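Local coordinates for protein prolyl oligopeptidase (Novosphingobium capsulatum, PDB 1YR2) that probably hydrolyses oligopeptides on the carboxyl side of proline, and less readily of alanine, as a serine endopeptidase of the S9A family, at residues 623-626 / 627-630. Sequence-based numbering, arbitrary orientation.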
ATOM      1  N   PRO A 623     -23.180  -1.947 -19.498  1.00 15.48           N
ATOM      2  CA  PRO A 623     -23.265  -2.020 -20.967  1.00 16.25           C
ATOM      3  C   PRO A 623     -24.634  -2.311 -21.570  1.00 16.57           C
ATOM      4  O   PRO A 623     -24.846  -1.963 -22.755  1.00 16.66           O
ATOM      5  CB  PRO A 623     -22.313  -3.131 -21.326  1.00 15.26           C
ATOM      6  CG  PRO A 623     -21.336  -3.155 -20.221  1.00 15.34           C
ATOM      7  CD  PRO A 623     -22.090  -2.801 -18.984  1.00 16.46           C
ATOM      8  N   GLU A 624     -25.494  -2.986 -20.813  1.00 17.60           N
ATOM      9  CA  GLU A 624     -26.868  -3.288 -21.226  1.00 18.59           C
ATOM     10  C   GLU A 624     -27.790  -2.070 -21.169  1.00 18.19           C
ATOM     11  O   GLU A 624     -28.907  -2.097 -21.704  1.00 16.94           O
ATOM     12  CB  GLU A 624     -27.457  -4.434 -20.380  1.00 18.63           C
ATOM     13  CG  GLU A 624     -27.835  -4.105 -18.918  1.00 23.24           C
ATOM     14  CD  GLU A 624     -26.720  -4.432 -17.907  1.00 26.93           C
ATOM     15  OE1 GLU A 624     -25.508  -4.573 -18.286  1.00 26.53           O
ATOM     16  OE2 GLU A 624     -27.062  -4.523 -16.706  1.00 29.61           O
ATOM     17  N   LYS A 625     -27.329  -1.008 -20.526  1.00 18.19           N
ATOM     18  CA  LYS A 625     -28.066   0.249 -20.433  1.00 17.90           C
ATOM     19  C   LYS A 625     -27.606   1.259 -21.511  1.00 17.97           C
ATOM     20  O   LYS A 625     -26.419   1.576 -21.606  1.00 15.58           O
ATOM     21  CB  LYS A 625     -27.950   0.784 -19.006  1.00 19.03           C
ATOM     22  CG  LYS A 625     -28.454   2.171 -18.870  1.00 23.08           C
ATOM     23  CD  LYS A 625     -28.733   2.585 -17.429  1.00 28.80           C
ATOM     24  CE  LYS A 625     -29.555   3.908 -17.462  1.00 31.58           C
ATOM     25  NZ  LYS A 625     -29.528   4.580 -16.156  1.00 34.13           N
ATOM     26  N   GLU A 626     -28.543   1.764 -22.328  1.00 16.83           N
ATOM     27  CA  GLU A 626     -28.159   2.562 -23.491  1.00 17.54           C
ATOM     28  C   GLU A 626     -27.215   3.692 -23.180  1.00 16.41           C
ATOM     29  O   GLU A 626     -26.155   3.796 -23.786  1.00 17.37           O
ATOM     30  CB  GLU A 626     -29.377   3.139 -24.232  1.00 17.62           C
ATOM     31  CG  GLU A 626     -28.989   3.976 -25.455  1.00 20.84           C
ATOM     32  CD  GLU A 626     -30.188   4.287 -26.361  1.00 24.74           C
ATOM     33  OE1 GLU A 626     -31.184   4.797 -25.876  1.00 29.53           O
ATOM     34  OE2 GLU A 626     -30.118   4.019 -27.558  1.00 30.41           O
ATOM     35  N   ALA A 627     -27.622   4.566 -22.279  1.00 16.14           N
ATOM     36  CA  ALA A 627     -26.826   5.735 -21.923  1.00 15.38           C
ATOM     37  C   ALA A 627     -25.422   5.357 -21.398  1.00 15.33           C
ATOM     38  O   ALA A 627     -24.422   6.008 -21.752  1.00 14.23           O
ATOM     39  CB  ALA A 627     -27.545   6.531 -20.905  1.00 17.42           C
ATOM     40  N   ASP A 628     -25.330   4.295 -20.588  1.00 14.14           N
ATOM     41  CA  ASP A 628     -24.022   3.874 -20.036  1.00 13.93           C
ATOM     42  C   ASP A 628     -23.159   3.291 -21.170  1.00 12.05           C
ATOM     43  O   ASP A 628     -21.959   3.461 -21.187  1.00 11.30           O
ATOM     44  CB  ASP A 628     -24.162   2.791 -18.974  1.00 13.73           C
ATOM     45  CG  ASP A 628     -24.771   3.288 -17.676  1.00 16.48           C
ATOM     46  OD1 ASP A 628     -25.265   4.414 -17.643  1.00 15.44           O
ATOM     47  OD2 ASP A 628     -24.806   2.579 -16.643  1.00 15.67           O
ATOM     48  N   TRP A 629     -23.794   2.569 -22.077  1.00 12.29           N
ATOM     49  CA  TRP A 629     -23.132   2.019 -23.247  1.00 12.49           C
ATOM     50  C   TRP A 629     -22.505   3.141 -24.105  1.00 13.48           C
ATOM     51  O   TRP A 629     -21.359   2.997 -24.562  1.00 13.61           O
ATOM     52  CB  TRP A 629     -24.091   1.131 -24.062  1.00 13.09           C
ATOM     53  CG  TRP A 629     -23.416   0.437 -25.225  1.00 12.87           C
ATOM     54  CD1 TRP A 629     -22.948  -0.831 -25.249  1.00 15.50           C
ATOM     55  CD2 TRP A 629     -23.166   0.979 -26.520  1.00 13.72           C
ATOM     56  NE1 TRP A 629     -22.398  -1.112 -26.474  1.00 14.96           N
ATOM     57  CE2 TRP A 629     -22.520  -0.015 -27.278  1.00 13.39           C
ATOM     58  CE3 TRP A 629     -23.417   2.211 -27.120  1.00 13.09           C
ATOM     59  CZ2 TRP A 629     -22.126   0.183 -28.601  1.00 13.27           C
ATOM     60  CZ3 TRP A 629     -22.997   2.423 -28.446  1.00 15.45           C
ATOM     61  CH2 TRP A 629     -22.347   1.401 -29.164  1.00 16.12           C
ATOM     62  N   ARG A 630     -23.209   4.246 -24.304  1.00 12.79           N
ATOM     63  CA  ARG A 630     -22.696   5.318 -25.148  1.00 14.27           C
ATOM     64  C   ARG A 630     -21.487   5.975 -24.504  1.00 14.31           C
ATOM     65  O   ARG A 630     -20.526   6.333 -25.199  1.00 15.24           O
ATOM     66  CB  ARG A 630     -23.752   6.381 -25.440  1.00 13.93           C
ATOM     67  CG  ARG A 630     -24.835   5.911 -26.386  1.00 15.88           C
ATOM     68  CD  ARG A 630     -25.723   7.071 -26.859  1.00 17.87           C
ATOM     69  NE  ARG A 630     -26.960   6.557 -27.416  1.00 20.57           N
ATOM     70  CZ  ARG A 630     -27.085   5.933 -28.590  1.00 23.70           C
ATOM     71  NH1 ARG A 630     -26.063   5.740 -29.406  1.00 25.18           N
ATOM     72  NH2 ARG A 630     -28.283   5.511 -28.953  1.00 26.27           N
TER
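Glu626 and Arg630 sit one helical turn apart and run side by side in the same direction, joined by a salt bridge in which Glu626 OE2 lies 2.7 Å from Arg630 NH2. The N-H points poorly at the oxygen (120°), making this hydrogen bond weak, and the carboxylate and guanidinium planes are turned 36° apart. With CG anti to its backbone N (chi1 -180°) and the rest extended, Glu626 lays its CG 3.8 Å from Arg630 NE. Arginine suits this place because its several N-H groups also serve Phe53 O and the carboxylate of Glu55; an alanine here would probably cost both glutamates this cationic partner and Phe53 O this donor. In the loop leading into the helix, Pro623 O lies at the indole edge, 3.3 Å from Trp629 CD1; the large, buried ring also fills space against Phe53 and Leu605. The carboxylate of Asp628 suits its place by accepting a hydrogen bond from Tyr622 N through OD2, while aliphatic Lys625 CD passes 3.9 Å from Asp628 OD1. Backbone hydrogen bonds set the spacing: Trp629 N to Lys625 O (2.8 Å) and Arg630 N to Glu626 O. Such i to i+4 pairing after an N-cap, Lys625, characterises an alpha-helix's first turn, here at the alpha/beta-hydrolase domain surface.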